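Local atomic coordinates of rifin (PDB entry 7JZK), a protein that probably serves as a variant surface antigen of the malaria parasite and, through its V2 domain, binds the ectodomain of the receptor LAIR1. Residues A115-Q118 with L119-A123; A30-G33 with A34-Y38; M12-G15 with A16-A20; D90-T94 with L95-A99. All coordinates share one frame; numbering follows the deposited sequence.

Contact 1 (A115-Q118 with L119-A123)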
loop_
_atom_site.group_PDB
_atom_site.type_symbol
_atom_site.label_atom_id
_atom_site.label_comp_id
_atom_site.label_asym_id
_atom_site.label_seq_id
_atom_site.Cartn_x
_atom_site.Cartn_y
_atom_site.Cartn_z
ATOM N N ALA B 115 0.263 -13.281 -6.114
ATOM C CA ALA B 115 1.395 -13.675 -5.283
ATOM C C ALA B 115 0.984 -14.751 -4.282
ATOM O O ALA B 115 1.640 -15.793 -4.157
ATOM C CB ALA B 115 1.964 -12.453 -4.564
ATOM N N VAL B 116 -0.142 -14.538 -3.602
ATOM C CA VAL B 116 -0.608 -15.493 -2.610
ATOM C C VAL B 116 -0.912 -16.820 -3.268
ATOM O O VAL B 116 -0.659 -17.886 -2.692
ATOM C CB VAL B 116 -1.844 -14.917 -1.906
ATOM C CG1 VAL B 116 -2.592 -16.000 -1.172
ATOM C CG2 VAL B 116 -1.435 -13.813 -0.978
ATOM N N THR B 117 -1.390 -16.780 -4.511
ATOM C CA THR B 117 -1.652 -18.016 -5.229
ATOM C C THR B 117 -0.365 -18.803 -5.385
ATOM O O THR B 117 -0.298 -19.993 -5.039
ATOM C CB THR B 117 -2.264 -17.716 -6.597
ATOM O OG1 THR B 117 -3.569 -17.130 -6.439
ATOM C CG2 THR B 117 -2.362 -18.997 -7.420
ATOM N N GLN B 118 0.696 -18.132 -5.831
ATOM C CA GLN B 118 1.956 -18.853 -5.958
ATOM C C GLN B 118 2.430 -19.385 -4.610
ATOM O O GLN B 118 2.896 -20.527 -4.514
ATOM C CB GLN B 118 3.021 -17.950 -6.560
ATOM C CG GLN B 118 2.586 -17.185 -7.788
ATOM C CD GLN B 118 3.148 -17.797 -9.037
ATOM O OE1 GLN B 118 3.151 -19.023 -9.184
ATOM N NE2 GLN B 118 3.654 -16.958 -9.938
ATOM N N LEU B 119 2.282 -18.593 -3.548
ATOM C CA LEU B 119 2.821 -19.020 -2.259
ATOM C C LEU B 119 2.087 -20.241 -1.703
ATOM O O LEU B 119 2.718 -21.154 -1.158
ATOM C CB LEU B 119 2.817 -17.856 -1.263
ATOM C CG LEU B 119 3.956 -16.821 -1.303
ATOM C CD1 LEU B 119 5.260 -17.493 -0.991
ATOM C CD2 LEU B 119 4.106 -16.109 -2.622
ATOM N N VAL B 120 0.761 -20.291 -1.844
ATOM C CA VAL B 120 0.046 -21.463 -1.349
ATOM C C VAL B 120 0.366 -22.681 -2.199
ATOM O O VAL B 120 0.506 -23.800 -1.678
ATOM C CB VAL B 120 -1.471 -21.201 -1.286
ATOM C CG1 VAL B 120 -1.753 -19.896 -0.585
ATOM C CG2 VAL B 120 -2.080 -21.187 -2.671
ATOM N N GLU B 121 0.540 -22.487 -3.510
ATOM C CA GLU B 121 0.918 -23.634 -4.317
ATOM C C GLU B 121 2.284 -24.138 -3.897
ATOM O O GLU B 121 2.504 -25.345 -3.826
ATOM C CB GLU B 121 0.890 -23.303 -5.805
ATOM C CG GLU B 121 -0.451 -22.757 -6.249
ATOM C CD GLU B 121 -1.631 -23.596 -5.789
ATOM O OE1 GLU B 121 -2.661 -22.995 -5.412
ATOM O OE2 GLU B 121 -1.532 -24.841 -5.777
ATOM N N LYS B 122 3.197 -23.227 -3.563
ATOM C CA LYS B 122 4.534 -23.631 -3.144
ATOM C C LYS B 122 4.507 -24.348 -1.798
ATOM O O LYS B 122 5.217 -25.343 -1.600
ATOM C CB LYS B 122 5.443 -22.396 -3.090
ATOM C CG LYS B 122 6.704 -22.554 -2.226
ATOM C CD LYS B 122 6.570 -21.918 -0.829
ATOM C CE LYS B 122 7.700 -22.366 0.117
ATOM N NZ LYS B 122 7.642 -23.816 0.496
ATOM N N ALA B 123 3.663 -23.893 -0.872
ATOM C CA ALA B 123 3.597 -24.552 0.427
ATOM C C ALA B 123 3.055 -25.978 0.280
ATOM O O ALA B 123 3.667 -26.957 0.745
ATOM C CB ALA B 123 2.773 -23.680 1.380
#
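Val-116 and Val-120, one helical turn apart, meet at an oblique angle through a single methyl each, CG1 of Val-116 standing 4.0 Å from CG1 of Val-120. The two valines reach this point by different rotations. In Val-116 the touching methyl lies opposite the backbone N (chi1 164°) and leans on toward the next turn. Val-120 has chi1 -49°, which keeps its CG1 beside its own N, over the carbonyl of the turn before, and leaves CG2 wedged between its own N and carbonyl carbon. That second methyl consequently presses on the backbone, with Val-120 CG2 3.2 Å from Thr-117 O. On the neighbouring flank, Glu-121 bends at chi2, and its CG packs close to Thr-117 O while coming 4.4 Å from Thr-117 CG2; Thr-117 turns its OG1 back to the carbonyl of Thr-113. Leu-119 swings its CD2 back along the helix to Ala-115 O; the modelled separation is too short for a methyl, and its exact placement is doubtful. Main-chain bonds join the same turns: Val-120 N donates to Val-116 O at 2.9 Å with an N-H...O angle of 166°, and Glu-121 N donates to Thr-117 O at 3.0 Å. Val-116 and Val-120 pack on Val-61 of helix 61-75; Val-120 also meets Ile-31 of helix 13-39, which Leu-119 and Ala-123 face too. Small and branched apolar residues on one face, with Gln-118 and Lys-122 exposed on another, mark an amphipathic alpha-helix in a helical bundle, here the C-terminal helix 108-126 of the modelled V2 domain.

Contact 2 (A30-G33 with A34-Y38)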
loop_
_atom_site.group_PDB
_atom_site.type_symbol
_atom_site.label_atom_id
_atom_site.label_comp_id
_atom_site.label_asym_id
_atom_site.label_seq_id
_atom_site.Cartn_x
_atom_site.Cartn_y
_atom_site.Cartn_z
ATOM N N ALA B 30 3.868 -23.968 7.023
ATOM C CA ALA B 30 4.338 -23.713 5.665
ATOM C C ALA B 30 3.778 -22.404 5.116
ATOM O O ALA B 30 4.517 -21.589 4.538
ATOM C CB ALA B 30 3.970 -24.884 4.752
ATOM N N ILE B 31 2.473 -22.172 5.288
ATOM C CA ILE B 31 1.965 -20.928 4.711
ATOM C C ILE B 31 2.462 -19.738 5.507
ATOM O O ILE B 31 2.690 -18.664 4.946
ATOM C CB ILE B 31 0.433 -20.873 4.589
ATOM C CG1 ILE B 31 0.048 -19.769 3.603
ATOM C CG2 ILE B 31 -0.193 -20.531 5.909
ATOM C CD1 ILE B 31 0.725 -19.865 2.250
ATOM N N ILE B 32 2.678 -19.905 6.808
ATOM C CA ILE B 32 3.101 -18.769 7.604
ATOM C C ILE B 32 4.508 -18.391 7.204
ATOM O O ILE B 32 4.815 -17.213 6.998
ATOM C CB ILE B 32 2.981 -19.060 9.116
ATOM C CG1 ILE B 32 1.512 -19.029 9.559
ATOM C CG2 ILE B 32 3.856 -18.062 9.911
ATOM C CD1 ILE B 32 1.249 -19.768 10.895
ATOM N N GLY B 33 5.392 -19.377 7.101
ATOM C CA GLY B 33 6.732 -19.086 6.640
ATOM C C GLY B 33 6.746 -18.425 5.282
ATOM O O GLY B 33 7.517 -17.498 5.054
ATOM N N ALA B 34 5.901 -18.899 4.358
ATOM C CA ALA B 34 5.896 -18.319 3.018
ATOM C C ALA B 34 5.454 -16.847 3.038
ATOM O O ALA B 34 6.080 -15.988 2.400
ATOM C CB ALA B 34 4.995 -19.156 2.103
ATOM N N LEU B 35 4.421 -16.526 3.832
ATOM C CA LEU B 35 3.948 -15.146 3.924
ATOM C C LEU B 35 4.955 -14.251 4.623
ATOM O O LEU B 35 5.185 -13.108 4.201
ATOM C CB LEU B 35 2.650 -15.109 4.706
ATOM C CG LEU B 35 1.538 -15.894 4.059
ATOM C CD1 LEU B 35 0.387 -15.843 5.031
ATOM C CD2 LEU B 35 1.226 -15.250 2.730
ATOM N N LYS B 36 5.609 -14.778 5.656
ATOM C CA LYS B 36 6.601 -14.010 6.389
ATOM C C LYS B 36 7.815 -13.720 5.521
ATOM O O LYS B 36 8.328 -12.604 5.497
ATOM C CB LYS B 36 7.020 -14.797 7.636
ATOM C CG LYS B 36 7.322 -13.977 8.891
ATOM C CD LYS B 36 8.048 -14.775 9.978
ATOM C CE LYS B 36 7.186 -15.890 10.495
ATOM N NZ LYS B 36 5.759 -15.489 10.563
ATOM N N ARG B 37 8.292 -14.722 4.801
ATOM C CA ARG B 37 9.473 -14.568 3.969
ATOM C C ARG B 37 9.190 -13.739 2.722
ATOM O O ARG B 37 10.111 -13.113 2.184
ATOM C CB ARG B 37 10.037 -15.957 3.647
ATOM C CG ARG B 37 10.602 -16.673 4.915
ATOM C CD ARG B 37 10.919 -18.158 4.704
ATOM N NE ARG B 37 11.885 -18.405 3.632
ATOM C CZ ARG B 37 11.888 -19.490 2.856
ATOM N NH1 ARG B 37 12.816 -19.620 1.909
ATOM N NH2 ARG B 37 10.956 -20.439 3.002
ATOM N N TYR B 38 7.945 -13.725 2.230
ATOM C CA TYR B 38 7.677 -12.979 1.004
ATOM C C TYR B 38 7.194 -11.566 1.279
ATOM O O TYR B 38 7.549 -10.646 0.544
ATOM C CB TYR B 38 6.625 -13.697 0.154
ATOM C CG TYR B 38 6.500 -13.163 -1.255
ATOM C CD1 TYR B 38 5.732 -12.038 -1.531
ATOM C CD2 TYR B 38 7.156 -13.777 -2.304
ATOM C CE1 TYR B 38 5.625 -11.539 -2.815
ATOM C CE2 TYR B 38 7.056 -13.303 -3.586
ATOM C CZ TYR B 38 6.291 -12.179 -3.841
ATOM O OH TYR B 38 6.183 -11.698 -5.127
#
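Ile-31 and Leu-35 form the apolar first shell, their side chains slanting across one another with Ile-31 CG1 4.2 Å from Leu-35 CG. Ile-31 places CG1 opposite its backbone N (chi1 -162°), directing that branch along the helix, and its CD1 continues to within 4.3 Å of Ala-34 CB. One residue further round, Ile-32 and Lys-36 run alongside each other and point the same way. The lysine bends at chi3 and chi4, folding its end back until NZ is 3.3 Å from Ile-32 CG2, an ammonium group against a methyl. Beneath these side chains the backbone sets the spacing: Lys-36 N donates to Ile-32 O at 2.9 Å, and matching helical bonds run from Leu-35 N to Ile-31 O and from Arg-37 N to Gly-33 O. The aliphatic part of Arg-37 also lies against that last carbonyl, its CG 3.2 Å from Gly-33 O. In the next shell, Phe-53 of helix 49-55 touches Ile-31, Ile-32 and Leu-35, and Ile-64 and Ile-68 of helix 61-75 close on Leu-35. Lys-36 also packs on Asp-42. Chemically, helix 13-39 is therefore divided here: its apolar side is buried by dispersion contacts, Arg-37 is exposed, and Lys-36 lies at the border between them, its ammonium group folded along Ile-32.

Contact 3 (M12-G15 with A16-A20)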
loop_
_atom_site.group_PDB
_atom_site.type_symbol
_atom_site.label_atom_id
_atom_site.label_comp_id
_atom_site.label_asym_id
_atom_site.label_seq_id
_atom_site.Cartn_x
_atom_site.Cartn_y
_atom_site.Cartn_z
ATOM N N MET B 12 -3.393 -45.656 20.242
ATOM C CA MET B 12 -4.046 -45.784 18.942
ATOM C C MET B 12 -4.890 -44.567 18.585
ATOM O O MET B 12 -4.522 -43.835 17.683
ATOM C CB MET B 12 -4.921 -47.028 18.907
ATOM C CG MET B 12 -5.698 -47.216 17.596
ATOM S SD MET B 12 -4.703 -47.863 16.230
ATOM C CE MET B 12 -5.907 -47.887 14.892
ATOM N N ILE B 13 -6.007 -44.353 19.296
ATOM C CA ILE B 13 -6.934 -43.272 18.955
ATOM C C ILE B 13 -6.273 -41.914 19.140
ATOM O O ILE B 13 -6.438 -41.010 18.313
ATOM C CB ILE B 13 -8.218 -43.363 19.798
ATOM C CG1 ILE B 13 -8.870 -44.740 19.690
ATOM C CG2 ILE B 13 -9.229 -42.256 19.414
ATOM C CD1 ILE B 13 -9.745 -45.082 20.935
ATOM N N GLU B 14 -5.500 -41.746 20.212
ATOM C CA GLU B 14 -4.848 -40.460 20.423
ATOM C C GLU B 14 -3.570 -40.263 19.613
ATOM O O GLU B 14 -3.045 -39.149 19.632
ATOM C CB GLU B 14 -4.555 -40.221 21.913
ATOM C CG GLU B 14 -5.231 -38.974 22.458
ATOM C CD GLU B 14 -4.275 -37.799 22.620
ATOM O OE1 GLU B 14 -3.049 -38.017 22.777
ATOM O OE2 GLU B 14 -4.758 -36.647 22.600
ATOM N N GLY B 15 -3.038 -41.282 18.934
ATOM C CA GLY B 15 -2.021 -41.016 17.949
ATOM C C GLY B 15 -2.594 -40.561 16.623
ATOM O O GLY B 15 -1.984 -39.736 15.935
ATOM N N ALA B 16 -3.779 -41.067 16.260
ATOM C CA ALA B 16 -4.441 -40.490 15.102
ATOM C C ALA B 16 -4.724 -39.024 15.366
ATOM O O ALA B 16 -4.635 -38.189 14.457
ATOM C CB ALA B 16 -5.737 -41.250 14.806
ATOM N N ALA B 17 -4.939 -38.693 16.638
ATOM C CA ALA B 17 -5.185 -37.318 17.036
ATOM C C ALA B 17 -3.911 -36.488 16.929
ATOM O O ALA B 17 -3.904 -35.434 16.281
ATOM C CB ALA B 17 -5.757 -37.280 18.446
ATOM N N GLN B 18 -2.814 -36.949 17.548
ATOM C CA GLN B 18 -1.562 -36.207 17.445
ATOM C C GLN B 18 -1.052 -36.189 16.010
ATOM O O GLN B 18 -0.425 -35.211 15.591
ATOM C CB GLN B 18 -0.509 -36.762 18.411
ATOM C CG GLN B 18 -0.011 -38.175 18.137
ATOM C CD GLN B 18 0.320 -38.906 19.432
ATOM O OE1 GLN B 18 0.226 -38.325 20.514
ATOM N NE2 GLN B 18 0.703 -40.179 19.328
ATOM N N GLY B 19 -1.313 -37.247 15.240
ATOM C CA GLY B 19 -0.938 -37.219 13.834
ATOM C C GLY B 19 -1.697 -36.161 13.050
ATOM O O GLY B 19 -1.128 -35.485 12.191
ATOM N N ALA B 20 -2.986 -35.982 13.357
ATOM C CA ALA B 20 -3.800 -35.050 12.587
ATOM C C ALA B 20 -3.396 -33.611 12.880
ATOM O O ALA B 20 -3.202 -32.805 11.955
ATOM C CB ALA B 20 -5.280 -35.293 12.885
#
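The amide of Gln-18 turns one face to the backbone of Glu-14 and Gly-15. Over that face Glu-14 O stands almost perpendicular to the amide plane, 3.4 Å from Gln-18 CD, and Gly-15 CA lies on the same side, 3.2 Å from Gln-18 NE2. The first torsion explains this fold-back: with chi1 66°, CG of Gln-18 sits between the backbone N and the carbonyl carbon, and a bend at chi2 lays the amide along the preceding turn. The carboxylate of Glu-14 is set nearly at right angles to the amide, the two planes being 78° apart. One carboxylate face looks toward the methyl of Ala-17, whose CB is 4.3 Å from Glu-14 OE2. Between the two flat groups the nearest atoms are both acceptors, Glu-14 OE1 and Gln-18 OE1, 4.0 Å apart, so no hydrogen bond links these side chains. This is the first part of helix 13-39, which reaches far from the body of the V2 domain: the contact's centre lies about 30 Å from that of the chain. Its backbone bonds are less even than regular alpha-helix would give. Ala-17 N reaches Ile-13 O at 3.2 Å with an N-H...O angle of 139°, whereas Gly-19 N approaches Gly-15 O to 2.7 Å. Gln-18 N meets Glu-14 O at 3.0 Å from above the carbonyl plane.

Contact 4 (D90-T94 with L95-A99)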
loop_
_atom_site.group_PDB
_atom_site.type_symbol
_atom_site.label_atom_id
_atom_site.label_comp_id
_atom_site.label_asym_id
_atom_site.label_seq_id
_atom_site.Cartn_x
_atom_site.Cartn_y
_atom_site.Cartn_z
ATOM N N ASP B 90 7.784 -2.324 0.398
ATOM C CA ASP B 90 8.707 -2.533 -0.715
ATOM C C ASP B 90 8.195 -3.598 -1.683
ATOM O O ASP B 90 8.574 -3.586 -2.860
ATOM C CB ASP B 90 10.092 -2.917 -0.145
ATOM C CG ASP B 90 11.168 -3.129 -1.226
ATOM O OD1 ASP B 90 11.433 -4.295 -1.592
ATOM O OD2 ASP B 90 11.749 -2.128 -1.714
ATOM N N VAL B 91 7.303 -4.485 -1.222
ATOM C CA VAL B 91 6.710 -5.511 -2.078
ATOM C C VAL B 91 5.939 -4.892 -3.234
ATOM O O VAL B 91 5.838 -5.492 -4.314
ATOM C CB VAL B 91 5.813 -6.440 -1.240
ATOM C CG1 VAL B 91 5.118 -7.497 -2.124
ATOM C CG2 VAL B 91 6.645 -7.111 -0.188
ATOM N N ARG B 92 5.418 -3.677 -3.053
ATOM C CA ARG B 92 4.750 -2.995 -4.161
ATOM C C ARG B 92 5.677 -2.846 -5.358
ATOM O O ARG B 92 5.214 -2.808 -6.504
ATOM C CB ARG B 92 4.249 -1.630 -3.703
ATOM C CG ARG B 92 2.947 -1.699 -2.976
ATOM C CD ARG B 92 2.630 -0.355 -2.420
ATOM N NE ARG B 92 1.309 -0.323 -1.823
ATOM C CZ ARG B 92 0.872 0.705 -1.117
ATOM N NH1 ARG B 92 1.673 1.741 -0.940
ATOM N NH2 ARG B 92 -0.345 0.697 -0.593
ATOM N N LYS B 93 6.984 -2.725 -5.112
ATOM C CA LYS B 93 7.923 -2.634 -6.219
ATOM C C LYS B 93 8.125 -3.985 -6.877
ATOM O O LYS B 93 8.189 -4.072 -8.108
ATOM C CB LYS B 93 9.251 -2.063 -5.716
ATOM C CG LYS B 93 10.444 -2.217 -6.650
ATOM C CD LYS B 93 11.278 -3.498 -6.375
ATOM C CE LYS B 93 11.500 -3.706 -4.863
ATOM N NZ LYS B 93 11.910 -5.079 -4.383
ATOM N N THR B 94 8.103 -5.052 -6.092
ATOM C CA THR B 94 8.223 -6.382 -6.660
ATOM C C THR B 94 7.023 -6.700 -7.545
ATOM O O THR B 94 7.176 -7.202 -8.659
ATOM C CB THR B 94 8.346 -7.395 -5.522
ATOM O OG1 THR B 94 9.402 -6.985 -4.635
ATOM C CG2 THR B 94 8.650 -8.780 -6.070
ATOM N N LEU B 95 5.820 -6.384 -7.082
ATOM C CA LEU B 95 4.615 -6.690 -7.846
ATOM C C LEU B 95 4.275 -5.640 -8.893
ATOM O O LEU B 95 3.127 -5.626 -9.347
ATOM C CB LEU B 95 3.423 -6.883 -6.897
ATOM C CG LEU B 95 3.639 -7.958 -5.818
ATOM C CD1 LEU B 95 2.421 -8.143 -4.926
ATOM C CD2 LEU B 95 4.022 -9.259 -6.494
ATOM N N ARG B 96 5.217 -4.745 -9.230
ATOM C CA ARG B 96 5.011 -3.647 -10.179
ATOM C C ARG B 96 3.723 -2.893 -9.863
ATOM O O ARG B 96 2.911 -2.585 -10.741
ATOM C CB ARG B 96 5.053 -4.120 -11.640
ATOM C CG ARG B 96 6.464 -4.467 -12.138
ATOM C CD ARG B 96 6.487 -5.766 -12.924
ATOM N NE ARG B 96 6.217 -6.904 -12.050
ATOM C CZ ARG B 96 6.255 -8.177 -12.434
ATOM N NH1 ARG B 96 5.993 -9.142 -11.556
ATOM N NH2 ARG B 96 6.553 -8.480 -13.692
ATOM N N ILE B 97 3.546 -2.578 -8.582
ATOM C CA ILE B 97 2.384 -1.816 -8.142
ATOM C C ILE B 97 2.696 -0.324 -8.055
ATOM O O ILE B 97 1.768 0.502 -8.075
ATOM C CB ILE B 97 1.870 -2.342 -6.783
ATOM C CG1 ILE B 97 1.551 -3.827 -6.855
ATOM C CG2 ILE B 97 0.614 -1.628 -6.342
ATOM C CD1 ILE B 97 1.048 -4.346 -5.522
ATOM N N VAL B 98 3.972 0.048 -7.995
ATOM C CA VAL B 98 4.309 1.455 -7.891
ATOM C C VAL B 98 4.048 2.104 -9.237
ATOM O O VAL B 98 4.140 1.462 -10.290
ATOM C CB VAL B 98 5.775 1.625 -7.446
ATOM C CG1 VAL B 98 5.993 0.957 -6.098
ATOM C CG2 VAL B 98 6.697 0.983 -8.456
ATOM N N ALA B 99 3.680 3.374 -9.210
ATOM C CA ALA B 99 3.311 4.050 -10.447
ATOM C C ALA B 99 4.539 4.193 -11.325
ATOM O O ALA B 99 5.607 4.592 -10.860
ATOM C CB ALA B 99 2.707 5.422 -10.152
#
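Backbone bonds between Arg-92 and Ile-97 and between Lys-93 and Arg-96 close the end of the helix. Ile-97 N donates to Arg-92 O at 2.7 Å, nearly in line with the carbonyl, and Arg-96 N reaches Lys-93 O at 3.2 Å from well above the carbonyl plane. The left-handed turn at Arg-96 (phi 48°) brings the amide of Ile-97 back to Arg-92 O, and the Arg-96 N bond belongs to the same cap. Just before it, Leu-95 N still makes an ordinary helical bond of 2.9 Å to Val-91 O. The apolar contacts follow the same turn. Val-91 and Leu-95 run alongside each other, CG1 of the valine 3.9 Å from CD1 of the leucine. Ile-97 crosses Arg-92 at about a right angle, its CB 4.0 Å from Arg-92 CB, and Val-98 CG1 adds a contact 3.9 Å from the same Arg-92 CB. Within the helix, Lys-93 curls back so that NZ forms a salt bridge with Asp-90 OD1 at 2.9 Å, on the syn side though 33° out of the carboxylate plane, and also donates to Thr-94 OG1. Arg-92, extended from CG to NE, sends its guanidinium elsewhere. It bonds Gln-108 OE1, Cys-76 O and the backbone oxygen of Tyr-43 of the LAIR1 chain, and makes a cation-pi contact with Tyr-45 of LAIR1. Ile-97 also packs on this Tyr-45. The two returning bonds and the positive phi of Arg-96 define a Schellman motif ending helix 86-94, accompanied by the packing of Ile-97 on Arg-92 and built into the LAIR1-binding surface.

In the fold
All four contacts are local and lie in series along the chain; none closes a long loop, and none nests within or crosses another. Contact 3 begins helix 13-39 at its projecting end, and contact 2 lies further along the same helix, their nearest atoms about 12 Å apart. Contact 4 then ends helix 86-94, and contact 1 occupies helix 108-126. Contact 2 joins both later ones: Leu-119 CD1 of contact 1 lies 3.5 Å from Ala-34 CB, and Tyr-38 OH lies 3.5 Å from Leu-95 CD2 of contact 4. Ala-115 also touches Leu-95, so contacts 1, 2 and 4 meet in the bundle while contact 3 stands apart.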